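Local coordinates for alkane monooxygenase (Geobacillus thermodenitrificans, PDB 3B9O), which belongs to the luciferase-like monooxygenase family, has a TIM-barrel fold and binds flavin mononucleotide, at residues 25-30 against 379-383; 39-43 against 88-92; 112-116 against 167-172; 268-274 against 425-429; 356-361 against 396-400. All coordinates share one frame; numbering follows the deposited sequence.

Contact 1. Residues 25-30 against 379-383; sequences HPENQR and QYVSP
Ser-382 OG lies at the edge of the Arg-30 guanidinium, in its plane, and takes a hydrogen bond from NH1 over 3.0 Å. The N-H...O angle is 153°. The same guanidinium is held elsewhere by Glu-11 in a salt bridge and by the backbone oxygens of Val-15 and Cys-14. Ser-382 adds a further bond to this buried group. Two successive bends in the arginine chain, at chi2 and chi3, bring the NH1 edge of the group to Ser-382 OG. The second flat group is the His-25 ring. One face is covered by Pro-26 CD, 3.3 Å above the plane, and Glu-27 CA sits at the edge. Val-381 CG2 approaches this ring obliquely, 4.2 Å from His-25 CD2. The same methyl packs on Asn-28, with CG2 3.6 Å from Asn-28 CG. Between the backbones, Gln-29 N and Ser-382 O are 2.9 Å apart. A CA-H...O contact of 3.4 Å also joins Asn-28 CA to Ser-382 O. Pro-383 follows a cis peptide bond. Its ring carbon CD meets the Gln-29 side chain, which crosses it at a slant.

One loop follows strand 6-12 and leads to helix 36-48; the other links strand 374-378 to helix 384-399, with Pro-383 as N-cap residue. The two strands pair in parallel in the TIM barrel. Phe-299 of helix 289-302 packs on His-25 and Val-381, and Tyr-38 of helix 36-48 on Arg-30 and Ser-382.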
# COMPACT_ATOMS: atom_id res chain seq x y z
N HIS A 25 -23.40 5.91 -6.10
CA HIS A 25 -23.33 7.29 -6.55
C HIS A 25 -23.32 7.38 -8.09
O HIS A 25 -22.60 6.65 -8.76
CB HIS A 25 -22.12 7.98 -5.93
CG HIS A 25 -22.10 9.45 -6.16
ND1 HIS A 25 -22.49 10.36 -5.18
CD2 HIS A 25 -21.77 10.19 -7.24
CE1 HIS A 25 -22.37 11.58 -5.66
NE2 HIS A 25 -21.93 11.51 -6.90
N PRO A 26 -24.15 8.29 -8.67
CA PRO A 26 -24.34 8.27 -10.11
C PRO A 26 -23.07 8.58 -10.89
O PRO A 26 -23.03 8.35 -12.11
CB PRO A 26 -25.39 9.36 -10.36
CG PRO A 26 -25.94 9.69 -9.06
CD PRO A 26 -24.93 9.36 -8.03
N GLU A 27 -22.05 9.12 -10.22
CA GLU A 27 -20.84 9.53 -10.89
C GLU A 27 -19.74 8.46 -10.82
O GLU A 27 -18.73 8.59 -11.47
CB GLU A 27 -20.33 10.87 -10.33
CG GLU A 27 -21.18 12.10 -10.73
CD GLU A 27 -21.17 12.40 -12.23
OE1 GLU A 27 -22.23 12.23 -12.88
OE2 GLU A 27 -20.10 12.79 -12.78
N ASN A 28 -19.98 7.39 -10.07
CA ASN A 28 -18.96 6.43 -9.70
C ASN A 28 -18.71 5.40 -10.79
O ASN A 28 -19.55 5.16 -11.65
CB ASN A 28 -19.37 5.74 -8.38
CG ASN A 28 -18.19 5.43 -7.47
OD1 ASN A 28 -18.35 5.17 -6.26
ND2 ASN A 28 -17.02 5.47 -8.04
N GLN A 29 -17.54 4.78 -10.73
CA GLN A 29 -17.10 3.82 -11.73
C GLN A 29 -16.55 2.52 -11.13
O GLN A 29 -15.81 1.83 -11.82
CB GLN A 29 -16.06 4.51 -12.64
CG GLN A 29 -16.72 5.47 -13.61
CD GLN A 29 -15.77 6.09 -14.61
OE1 GLN A 29 -16.09 7.14 -15.16
NE2 GLN A 29 -14.62 5.45 -14.86
N ARG A 30 -16.89 2.23 -9.87
CA ARG A 30 -16.47 1.00 -9.17
C ARG A 30 -16.85 -0.29 -9.88
O ARG A 30 -16.12 -1.28 -9.77
CB ARG A 30 -17.05 0.91 -7.74
CG ARG A 30 -16.59 2.00 -6.77
CD ARG A 30 -15.10 2.32 -6.89
NE ARG A 30 -14.20 1.17 -6.69
CZ ARG A 30 -12.88 1.22 -6.86
NH1 ARG A 30 -12.28 2.36 -7.24
NH2 ARG A 30 -12.14 0.11 -6.69
N GLN A 379 -10.14 7.34 -1.91
CA GLN A 379 -11.25 7.75 -2.77
C GLN A 379 -12.63 7.66 -2.10
O GLN A 379 -12.91 6.71 -1.41
CB GLN A 379 -11.28 6.88 -4.03
CG GLN A 379 -9.98 6.93 -4.85
CD GLN A 379 -10.06 5.96 -6.02
OE1 GLN A 379 -9.48 4.87 -5.97
NE2 GLN A 379 -10.79 6.32 -7.05
N TYR A 380 -13.47 8.66 -2.34
CA TYR A 380 -14.90 8.55 -2.07
C TYR A 380 -15.65 8.20 -3.34
O TYR A 380 -16.67 7.50 -3.29
CB TYR A 380 -15.47 9.87 -1.54
CG TYR A 380 -15.10 10.22 -0.13
CD1 TYR A 380 -15.41 9.37 0.93
CD2 TYR A 380 -14.49 11.43 0.16
CE1 TYR A 380 -15.08 9.71 2.27
CE2 TYR A 380 -14.16 11.79 1.48
CZ TYR A 380 -14.47 10.92 2.53
OH TYR A 380 -14.13 11.25 3.83
N VAL A 381 -15.18 8.72 -4.48
CA VAL A 381 -15.79 8.39 -5.77
C VAL A 381 -14.70 8.24 -6.81
O VAL A 381 -13.67 8.92 -6.74
CB VAL A 381 -16.93 9.46 -6.15
CG1 VAL A 381 -16.34 10.81 -6.48
CG2 VAL A 381 -17.76 8.98 -7.28
N SER A 382 -14.89 7.29 -7.73
CA SER A 382 -13.99 7.08 -8.86
C SER A 382 -14.63 7.53 -10.19
O SER A 382 -15.69 7.05 -10.55
CB SER A 382 -13.62 5.61 -8.96
OG SER A 382 -13.06 5.17 -7.73
N PRO A 383 -13.93 8.35 -10.98
CA PRO A 383 -12.62 8.95 -10.73
C PRO A 383 -12.66 10.36 -10.12
O PRO A 383 -11.62 11.01 -10.07
CB PRO A 383 -12.04 9.05 -12.16
CG PRO A 383 -13.25 9.40 -12.97
CD PRO A 383 -14.40 8.62 -12.35

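Contact 2. Residues 39-43 against 88-92; sequences WTELA and LISAM
Leu-88 lays both of its methyls on one face of the Trp-39 indole, one over each ring. CD2 is 3.4 Å from the centroid of the five-membered ring of Trp-39 and only 10° off the ring normal, a close CH-pi contact. CD1 stands over the centre of the six-membered ring, 3.6 Å above its plane. The two methyls thus cover both rings on that face. The Trp-39 ring nitrogen is used elsewhere: NE1 is hydrogen-bonded to Tyr-33 O, which helps fix the rotation of the ring.

Met-92 runs beside Trp-39, pointing the same way. Its chain bends only at the last torsion, chi3 -61°, and the sulfur comes to rest against the root of the tryptophan. SD is 3.9 Å from Trp-39 CB. It meets the six-membered ring obliquely, 5.4 Å from the centroid, in a Met-aromatic contact. Met-92 CG lies 3.5 Å from Trp-39 O. Further along, Ala-43 CB touches Met-92 CB at 3.7 Å. Thr-40 turns its methyl CG2 to Ala-91 CB, also 3.7 Å away.

The contact is almost wholly apolar. It joins helix 36-48 to helix 89-94, next to each other around the barrel. Leu-54 of strand 53-57 touches Met-92, and Leu-56 touches Trp-39. Phe-101 of strand 100-106 also touches Met-92.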
# COMPACT_ATOMS: atom_id res chain seq x y z
N TRP A 39 -8.44 0.57 -15.62
CA TRP A 39 -7.08 0.58 -15.03
C TRP A 39 -6.07 1.37 -15.85
O TRP A 39 -5.34 2.18 -15.29
CB TRP A 39 -6.63 -0.86 -14.77
CG TRP A 39 -7.61 -1.50 -13.78
CD1 TRP A 39 -8.65 -2.35 -14.06
CD2 TRP A 39 -7.68 -1.21 -12.38
NE1 TRP A 39 -9.33 -2.67 -12.89
CE2 TRP A 39 -8.75 -1.99 -11.84
CE3 TRP A 39 -6.87 -0.42 -11.51
CZ2 TRP A 39 -9.07 -1.97 -10.47
CZ3 TRP A 39 -7.18 -0.39 -10.15
CH2 TRP A 39 -8.28 -1.16 -9.64
N THR A 40 -6.07 1.18 -17.16
CA THR A 40 -5.14 1.93 -18.02
C THR A 40 -5.50 3.43 -18.03
O THR A 40 -4.61 4.29 -17.95
CB THR A 40 -5.08 1.38 -19.47
OG1 THR A 40 -6.39 1.38 -20.08
CG2 THR A 40 -4.49 -0.04 -19.46
N GLU A 41 -6.79 3.75 -18.12
CA GLU A 41 -7.23 5.16 -18.07
C GLU A 41 -6.85 5.78 -16.71
O GLU A 41 -6.35 6.90 -16.65
CB GLU A 41 -8.73 5.23 -18.25
CG GLU A 41 -9.22 5.06 -19.73
CD GLU A 41 -10.70 4.65 -19.82
OE1 GLU A 41 -11.46 4.86 -18.85
OE2 GLU A 41 -11.09 4.08 -20.87
N LEU A 42 -7.10 5.06 -15.63
CA LEU A 42 -6.61 5.50 -14.29
C LEU A 42 -5.09 5.83 -14.27
O LEU A 42 -4.67 6.92 -13.82
CB LEU A 42 -7.00 4.50 -13.20
CG LEU A 42 -6.57 4.81 -11.76
CD1 LEU A 42 -7.06 6.24 -11.29
CD2 LEU A 42 -6.99 3.71 -10.75
N ALA A 43 -4.29 4.87 -14.72
CA ALA A 43 -2.84 5.01 -14.73
C ALA A 43 -2.46 6.27 -15.52
O ALA A 43 -1.64 7.08 -15.07
CB ALA A 43 -2.17 3.75 -15.35
N LEU A 88 -3.00 -6.55 -13.07
CA LEU A 88 -3.26 -5.21 -13.59
C LEU A 88 -2.01 -4.53 -14.08
O LEU A 88 -2.07 -3.62 -14.90
CB LEU A 88 -3.87 -4.32 -12.47
CG LEU A 88 -5.25 -4.74 -11.92
CD1 LEU A 88 -5.56 -3.88 -10.68
CD2 LEU A 88 -6.34 -4.70 -13.02
N ILE A 89 -0.87 -4.94 -13.53
CA ILE A 89 0.30 -4.08 -13.58
C ILE A 89 0.85 -3.89 -14.96
O ILE A 89 1.16 -2.73 -15.34
CB ILE A 89 1.41 -4.53 -12.56
CG1 ILE A 89 0.84 -4.61 -11.11
CG2 ILE A 89 2.60 -3.57 -12.62
CD1 ILE A 89 0.16 -3.27 -10.62
N SER A 90 0.99 -4.96 -15.74
CA SER A 90 1.68 -4.77 -17.02
C SER A 90 0.95 -3.76 -17.94
O SER A 90 1.62 -2.95 -18.60
CB SER A 90 2.01 -6.08 -17.74
OG SER A 90 0.84 -6.81 -18.10
N ALA A 91 -0.38 -3.85 -18.03
CA ALA A 91 -1.16 -2.91 -18.89
C ALA A 91 -0.95 -1.46 -18.45
O ALA A 91 -0.78 -0.57 -19.30
CB ALA A 91 -2.62 -3.22 -18.90
N MET A 92 -0.99 -1.23 -17.13
CA MET A 92 -0.85 0.12 -16.57
C MET A 92 0.57 0.64 -16.78
O MET A 92 0.73 1.82 -17.10
CB MET A 92 -1.25 0.17 -15.11
CG MET A 92 -2.73 -0.06 -14.85
SD MET A 92 -3.24 0.23 -13.14
CE MET A 92 -2.22 -1.01 -12.33

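Contact 3. Residues 112-116 against 167-172; sequences PYGHA and VCYKLW
Trp-172 carries CG opposite its carbonyl carbon (chi1 -70°), which swings the indole across to Ala-116 on the other helix. Leu-171 takes the same first torsion and sends CD1 to the CB of Ala-116. The two neighbours therefore hold one small residue between them. Trp-172 NE1 gives a nearly straight hydrogen bond (174°) to Ala-116 O, 3.0 Å away. The oxygen lies close to the indole plane, at the ring edge. The donor is somewhat tilted from the carbonyl plane. Ala-116 O also has a weak bond with Ser-120 OG. Cys-168 O lies over one face of the same indole, toward its rim. On the Leu-171 side packing is tight: CD1 is 3.5 Å from Ala-116 CB.

Here helix 112-125 packs across helix 154-174, both of the TIM-barrel fold. The short segments run in broadly the same direction, at a signed crossing angle of -45°, with their axes 9.6 Å apart. Helix 154-174 widens to a pi-type turn at 170-172, the turn that carries Leu-171 and Trp-172. Strand 130-135 lies between the two helices in the chain.

At the start of helix 112-125, Pro-112 packs its ring against the other helix. Its CB lies 3.8 Å from Val-167 CG1 and 4.0 Å from Cys-168 SG. Tyr-113 crosses Leu-171 at about a right angle, with Tyr-113 CD1 4.0 Å from Leu-171 CD1. The phenol OH of Tyr-113 is hydrogen-bonded to Pro-211 O. Val-208 of strand 207-208 touches both Tyr-113 and Val-167.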
# COMPACT_ATOMS: atom_id res chain seq x y z
N PRO A 112 7.35 -18.01 -1.03
CA PRO A 112 8.23 -16.94 -1.52
C PRO A 112 8.94 -17.16 -2.86
O PRO A 112 9.29 -16.18 -3.50
CB PRO A 112 9.27 -16.77 -0.38
CG PRO A 112 9.19 -18.08 0.37
CD PRO A 112 7.76 -18.45 0.33
N TYR A 113 9.16 -18.41 -3.27
CA TYR A 113 9.96 -18.65 -4.50
C TYR A 113 9.16 -18.18 -5.71
O TYR A 113 9.75 -17.59 -6.62
CB TYR A 113 10.33 -20.12 -4.65
CG TYR A 113 11.41 -20.41 -5.67
CD1 TYR A 113 12.76 -20.12 -5.41
CD2 TYR A 113 11.10 -21.04 -6.86
CE1 TYR A 113 13.74 -20.43 -6.32
CE2 TYR A 113 12.09 -21.40 -7.78
CZ TYR A 113 13.40 -21.10 -7.50
OH TYR A 113 14.38 -21.40 -8.40
N GLY A 114 7.84 -18.41 -5.67
CA GLY A 114 6.93 -18.00 -6.74
C GLY A 114 6.73 -16.49 -6.73
O GLY A 114 6.74 -15.84 -7.80
N HIS A 115 6.58 -15.91 -5.53
CA HIS A 115 6.53 -14.48 -5.37
C HIS A 115 7.79 -13.76 -5.85
O HIS A 115 7.72 -12.67 -6.45
CB HIS A 115 6.25 -14.08 -3.92
CG HIS A 115 5.95 -12.62 -3.77
ND1 HIS A 115 6.71 -11.77 -3.00
CD2 HIS A 115 5.00 -11.85 -4.36
CE1 HIS A 115 6.21 -10.55 -3.08
NE2 HIS A 115 5.18 -10.57 -3.90
N ALA A 116 8.95 -14.34 -5.57
CA ALA A 116 10.18 -13.68 -5.95
C ALA A 116 10.27 -13.52 -7.46
O ALA A 116 10.65 -12.45 -7.95
CB ALA A 116 11.42 -14.42 -5.38
N VAL A 167 14.21 -14.73 2.57
CA VAL A 167 14.24 -15.57 1.34
C VAL A 167 14.22 -14.73 0.08
O VAL A 167 15.07 -14.92 -0.81
CB VAL A 167 13.04 -16.60 1.29
CG1 VAL A 167 13.00 -17.34 -0.03
CG2 VAL A 167 13.13 -17.61 2.49
N CYS A 168 13.29 -13.77 0.02
CA CYS A 168 13.18 -12.86 -1.14
C CYS A 168 14.44 -12.03 -1.29
O CYS A 168 15.02 -11.96 -2.40
CB CYS A 168 11.90 -12.00 -1.02
SG CYS A 168 10.43 -13.03 -1.22
N TYR A 169 14.93 -11.44 -0.19
CA TYR A 169 16.20 -10.67 -0.26
C TYR A 169 17.36 -11.52 -0.81
O TYR A 169 18.10 -11.06 -1.68
CB TYR A 169 16.65 -10.13 1.11
CG TYR A 169 15.75 -9.13 1.81
CD1 TYR A 169 15.73 -9.07 3.21
CD2 TYR A 169 14.91 -8.25 1.09
CE1 TYR A 169 14.94 -8.16 3.90
CE2 TYR A 169 14.10 -7.30 1.77
CZ TYR A 169 14.12 -7.29 3.18
OH TYR A 169 13.35 -6.39 3.86
N LYS A 170 17.53 -12.76 -0.31
CA LYS A 170 18.60 -13.64 -0.84
C LYS A 170 18.46 -13.89 -2.35
O LYS A 170 19.41 -13.74 -3.08
CB LYS A 170 18.65 -14.96 -0.10
CG LYS A 170 19.15 -14.83 1.36
CD LYS A 170 18.80 -16.10 2.15
CE LYS A 170 19.25 -15.87 3.59
NZ LYS A 170 19.28 -17.12 4.35
N LEU A 171 17.27 -14.26 -2.78
CA LEU A 171 16.96 -14.41 -4.23
C LEU A 171 17.25 -13.16 -5.07
O LEU A 171 17.94 -13.19 -6.10
CB LEU A 171 15.50 -14.89 -4.41
CG LEU A 171 15.16 -16.26 -3.81
CD1 LEU A 171 13.66 -16.54 -3.83
CD2 LEU A 171 15.96 -17.42 -4.54
N TRP A 172 16.73 -12.03 -4.61
CA TRP A 172 16.80 -10.80 -5.37
C TRP A 172 18.16 -10.11 -5.41
O TRP A 172 18.48 -9.50 -6.41
CB TRP A 172 15.78 -9.81 -4.81
CG TRP A 172 14.35 -10.17 -5.08
CD1 TRP A 172 13.87 -10.82 -6.18
CD2 TRP A 172 13.21 -9.80 -4.29
NE1 TRP A 172 12.49 -10.93 -6.10
CE2 TRP A 172 12.06 -10.29 -4.96
CE3 TRP A 172 13.04 -9.12 -3.06
CZ2 TRP A 172 10.76 -10.16 -4.43
CZ3 TRP A 172 11.76 -8.97 -2.54
CH2 TRP A 172 10.63 -9.49 -3.23

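Contact 4. Residues 268-274 against 425-429; sequences YGRNPDH and PDDHI
Asp-427 meets the backbone of Asn-271, the first residue of an Asx turn. Asn-271 OD1 accepts from Asp-273 N at 3.0 Å, with the donor above the carbonyl plane. This turn opens a short 3-10 segment, 272-274, in the loop between helix 251-265 and strand 276-285 of the TIM barrel. The other partner is a type I beta turn, Pro-425 to His-428, in the C-terminal part of the chain.

Asp-427 places CG between its own backbone N and carbonyl carbon (chi1 72°), the crowded position. That setting turns OD1 to Asn-271 N. The N-H points straight at it, but the modelled length of 2.5 Å is very short, and its exact value is doubtful. Asp-427 CB lies 3.6 Å from Gly-269 O.

His-274 stands with its ring plane almost perpendicular to the Asp-427 carboxylate. Asn-271 CB covers one ring face, 3.9 Å above the plane. The edge next to the carboxylate is modelled too close to be read in detail. Pro-425 also packs its ring carbons against His-274.

Arg-270 is bent at chi2 (-117°) and chi3, both away from the usual staggered values. Its CG rests 3.7 Å from Asp-427 O. The bends carry the guanidinium to the oxygens of Ala-238 and Ala-241 at the end of helix 231-240. His-428 runs alongside, its NE2 hydrogen-bonded to His-240 O. The planes of the guanidinium and the imidazole are 72° apart, with Arg-270 NH1 3.8 Å from His-428 CD2.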
# COMPACT_ATOMS: atom_id res chain seq x y z
N TYR A 268 18.55 -1.87 14.41
CA TYR A 268 18.87 -2.62 13.19
C TYR A 268 19.95 -1.94 12.37
O TYR A 268 20.31 -2.41 11.29
CB TYR A 268 17.58 -2.87 12.36
CG TYR A 268 16.50 -3.57 13.13
CD1 TYR A 268 15.38 -2.89 13.55
CD2 TYR A 268 16.62 -4.92 13.48
CE1 TYR A 268 14.39 -3.54 14.26
CE2 TYR A 268 15.62 -5.58 14.19
CZ TYR A 268 14.53 -4.88 14.59
OH TYR A 268 13.53 -5.53 15.31
N GLY A 269 20.48 -0.84 12.88
CA GLY A 269 21.57 -0.14 12.22
C GLY A 269 21.13 0.73 11.05
O GLY A 269 21.95 1.13 10.21
N ARG A 270 19.83 1.04 11.02
CA ARG A 270 19.24 1.78 9.90
C ARG A 270 19.23 3.26 10.18
O ARG A 270 18.88 3.69 11.30
CB ARG A 270 17.78 1.34 9.70
CG ARG A 270 17.59 -0.01 9.08
CD ARG A 270 16.87 0.17 7.73
NE ARG A 270 15.49 -0.01 8.00
CZ ARG A 270 14.45 0.28 7.21
NH1 ARG A 270 14.56 0.82 5.99
NH2 ARG A 270 13.27 -0.04 7.69
N ASN A 271 19.57 4.04 9.15
CA ASN A 271 19.38 5.48 9.19
C ASN A 271 17.87 5.76 9.06
O ASN A 271 17.25 5.42 8.06
CB ASN A 271 20.18 6.13 8.09
CG ASN A 271 20.03 7.65 8.04
OD1 ASN A 271 19.17 8.27 8.70
ND2 ASN A 271 20.90 8.26 7.24
N PRO A 272 17.26 6.37 10.08
CA PRO A 272 15.79 6.57 10.08
C PRO A 272 15.28 7.46 8.91
O PRO A 272 14.11 7.36 8.53
CB PRO A 272 15.52 7.18 11.47
CG PRO A 272 16.84 7.87 11.83
CD PRO A 272 17.90 6.91 11.30
N ASP A 273 16.15 8.29 8.36
CA ASP A 273 15.86 9.08 7.17
C ASP A 273 15.77 8.21 5.90
O ASP A 273 15.47 8.71 4.80
CB ASP A 273 16.90 10.19 6.98
CG ASP A 273 16.85 11.24 8.08
OD1 ASP A 273 15.80 11.39 8.78
OD2 ASP A 273 17.87 11.94 8.25
N HIS A 274 16.01 6.90 6.06
CA HIS A 274 15.89 5.97 4.95
C HIS A 274 14.51 5.30 4.98
O HIS A 274 14.28 4.33 4.28
CB HIS A 274 16.99 4.91 5.02
CG HIS A 274 18.34 5.41 4.62
ND1 HIS A 274 18.60 6.73 4.30
CD2 HIS A 274 19.52 4.75 4.49
CE1 HIS A 274 19.88 6.86 3.98
NE2 HIS A 274 20.45 5.67 4.09
N PRO A 425 19.86 0.76 0.16
CA PRO A 425 21.11 1.38 0.65
C PRO A 425 21.90 0.41 1.50
O PRO A 425 21.36 -0.64 1.90
CB PRO A 425 20.62 2.57 1.46
CG PRO A 425 19.26 2.16 1.96
CD PRO A 425 18.67 1.35 0.80
N ASP A 426 23.17 0.74 1.76
CA ASP A 426 24.07 -0.14 2.53
C ASP A 426 23.54 -0.47 3.92
O ASP A 426 23.89 -1.49 4.49
CB ASP A 426 25.43 0.54 2.69
CG ASP A 426 26.23 0.56 1.39
OD1 ASP A 426 26.00 -0.31 0.50
OD2 ASP A 426 27.10 1.45 1.26
N ASP A 427 22.74 0.43 4.49
CA ASP A 427 22.26 0.21 5.87
C ASP A 427 20.97 -0.60 6.01
O ASP A 427 20.58 -0.98 7.12
CB ASP A 427 22.19 1.51 6.66
CG ASP A 427 21.07 2.40 6.22
OD1 ASP A 427 20.57 3.18 7.04
OD2 ASP A 427 20.69 2.37 5.05
N HIS A 428 20.31 -0.87 4.88
CA HIS A 428 19.21 -1.84 4.85
C HIS A 428 19.68 -3.29 5.09
O HIS A 428 20.71 -3.69 4.57
CB HIS A 428 18.46 -1.73 3.52
CG HIS A 428 17.12 -2.39 3.54
ND1 HIS A 428 16.97 -3.76 3.41
CD2 HIS A 428 15.87 -1.88 3.68
CE1 HIS A 428 15.68 -4.06 3.46
NE2 HIS A 428 15.00 -2.94 3.63
N ILE A 429 18.92 -4.10 5.82
CA ILE A 429 19.36 -5.50 6.13
C ILE A 429 19.56 -6.45 4.91
O ILE A 429 20.40 -7.37 4.94
CB ILE A 429 18.45 -6.16 7.24
CG1 ILE A 429 16.99 -6.21 6.80
CG2 ILE A 429 18.54 -5.36 8.55
CD1 ILE A 429 16.14 -7.10 7.67

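Contact 5. Residues 356-361 against 396-400; sequences PKKVAD and ELQKR
Charged bonds dominate, and Arg-400 lies at their centre, facing Asp-361 across the contact. Its NH1 bonds to Asp-361 OD1 at 2.8 Å, in a salt bridge that meets the oxygen on its anti side. NH2 adds a weak bond to the same oxygen. The carboxylate and guanidinium planes are 46° apart, so the two groups do not meet squarely. Within its own segment, Arg-400 grips Glu-396 side-on. NH2 and NE both donate to Glu-396 OE2, the NH2 bond being 2.9 Å long. Lys-399 NZ makes a salt bridge to Glu-396 OE1 from above the carboxylate plane. At the other end, Lys-357 NZ makes a 2.6 Å salt bridge to Asp-361 OD2, using the syn lone pair of the oxygen. The bend at Lys-357 chi4 (-73°) turns the amine back to Asp-361.

One neutral acceptor joins in. Arg-400 NH2 makes a weak hydrogen bond of 3.0 Å to Lys-357 O, which also serves the helix.

Apolar packing adds to this. Ala-360 CB sits over one face of the Arg-400 guanidinium, 3.4 Å from the plane and toward its rim. The same methyl meets Leu-397 CD1 at 3.5 Å, tighter than usual. Pro-356 CB touches Glu-396 CB at 4.0 Å.

The contact brings the start of helix 356-370 against the end of helix 384-399. Val-285 of strand 276-285 touches Pro-356. Strand 374-378 lies between the two helices in the chain. The contact is a partly buried salt-bridge network joining helices 356-370 and 384-399 of the TIM barrel.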
# COMPACT_ATOMS: atom_id res chain seq x y z
N PRO A 356 -8.80 24.45 -2.64
CA PRO A 356 -7.43 23.93 -2.76
C PRO A 356 -6.42 24.58 -1.82
O PRO A 356 -5.49 23.89 -1.41
CB PRO A 356 -7.03 24.26 -4.19
CG PRO A 356 -8.34 24.48 -4.93
CD PRO A 356 -9.32 24.98 -3.91
N LYS A 357 -6.57 25.87 -1.51
CA LYS A 357 -5.67 26.51 -0.57
C LYS A 357 -5.76 25.80 0.78
O LYS A 357 -4.71 25.44 1.35
CB LYS A 357 -5.89 28.02 -0.39
CG LYS A 357 -4.73 28.66 0.48
CD LYS A 357 -4.98 30.10 0.88
CE LYS A 357 -3.88 30.56 1.86
NZ LYS A 357 -4.10 29.90 3.21
N LYS A 358 -6.97 25.58 1.26
CA LYS A 358 -7.20 24.86 2.53
C LYS A 358 -6.64 23.43 2.52
O LYS A 358 -5.96 23.01 3.48
CB LYS A 358 -8.67 24.82 2.93
CG LYS A 358 -8.93 24.01 4.21
CD LYS A 358 -10.29 24.24 4.80
CE LYS A 358 -10.45 23.31 6.01
NZ LYS A 358 -11.80 22.74 6.11
N VAL A 359 -6.96 22.66 1.48
CA VAL A 359 -6.47 21.25 1.43
C VAL A 359 -4.94 21.22 1.51
O VAL A 359 -4.33 20.44 2.25
CB VAL A 359 -6.96 20.52 0.12
CG1 VAL A 359 -6.35 19.11 -0.05
CG2 VAL A 359 -8.50 20.47 0.10
N ALA A 360 -4.33 22.07 0.71
CA ALA A 360 -2.90 22.18 0.68
C ALA A 360 -2.30 22.60 2.03
O ALA A 360 -1.26 22.04 2.49
CB ALA A 360 -2.49 23.17 -0.43
N ASP A 361 -2.93 23.62 2.64
CA ASP A 361 -2.57 24.02 4.03
C ASP A 361 -2.56 22.85 5.02
O ASP A 361 -1.60 22.66 5.79
CB ASP A 361 -3.49 25.15 4.55
CG ASP A 361 -3.25 26.49 3.86
OD1 ASP A 361 -2.18 26.67 3.24
OD2 ASP A 361 -4.14 27.38 3.91
N GLU A 396 -2.10 24.08 -6.97
CA GLU A 396 -1.89 24.80 -5.71
C GLU A 396 -0.63 24.31 -4.98
O GLU A 396 0.20 25.09 -4.54
CB GLU A 396 -3.12 24.64 -4.82
CG GLU A 396 -2.97 25.28 -3.40
CD GLU A 396 -3.03 26.81 -3.43
OE1 GLU A 396 -3.52 27.39 -4.44
OE2 GLU A 396 -2.59 27.40 -2.42
N LEU A 397 -0.50 23.00 -4.85
CA LEU A 397 0.70 22.39 -4.29
C LEU A 397 1.95 22.74 -5.11
O LEU A 397 3.01 23.00 -4.54
CB LEU A 397 0.54 20.86 -4.27
CG LEU A 397 0.12 20.08 -3.03
CD1 LEU A 397 -0.31 20.88 -1.82
CD2 LEU A 397 -0.74 18.82 -3.35
N GLN A 398 1.84 22.67 -6.44
CA GLN A 398 2.98 22.96 -7.35
C GLN A 398 3.50 24.41 -7.25
O GLN A 398 4.70 24.64 -7.13
CB GLN A 398 2.60 22.64 -8.80
CG GLN A 398 2.49 21.13 -9.08
CD GLN A 398 1.93 20.78 -10.46
OE1 GLN A 398 2.31 19.74 -11.03
NE2 GLN A 398 1.02 21.59 -10.98
N LYS A 399 2.57 25.37 -7.25
CA LYS A 399 2.89 26.80 -7.13
C LYS A 399 3.64 27.08 -5.81
O LYS A 399 4.51 27.95 -5.73
CB LYS A 399 1.60 27.62 -7.27
CG LYS A 399 1.49 28.84 -6.40
CD LYS A 399 0.18 28.85 -5.59
CE LYS A 399 -0.99 29.44 -6.38
NZ LYS A 399 -2.13 29.77 -5.45
N ARG A 400 3.31 26.32 -4.77
CA ARG A 400 3.93 26.49 -3.46
C ARG A 400 5.24 25.75 -3.23
O ARG A 400 5.81 25.82 -2.13
CB ARG A 400 2.97 26.00 -2.40
CG ARG A 400 1.77 26.81 -2.20
CD ARG A 400 1.26 26.26 -0.90
NE ARG A 400 -0.13 26.51 -0.77
CZ ARG A 400 -0.84 26.25 0.31
NH1 ARG A 400 -0.28 25.74 1.41
NH2 ARG A 400 -2.10 26.51 0.26

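How the contacts relate
The contacts are spread around a barrel of parallel strands. Contact 2 comes first to close along the chain, then contact 3. Contact 1 joins the loop after strand 6-12 to the loop after strand 374-378. Along the chain it spans contacts 2 and 3, and contact 5 falls between the two segments of contact 4. Segment 379-383 leads into helix 384-399, whose far end carries contact 5; the centres of contacts 1 and 5 are 24 Å apart. Segment 25-30 lies in the loop leading to helix 36-48, which carries contact 2. Only contacts 3 and 4 touch, where Tyr-169 OH lies 3.3 Å from His-428 CE1. Contact 4 brings the C-terminal part back to the barrel, on the far side from contact 1.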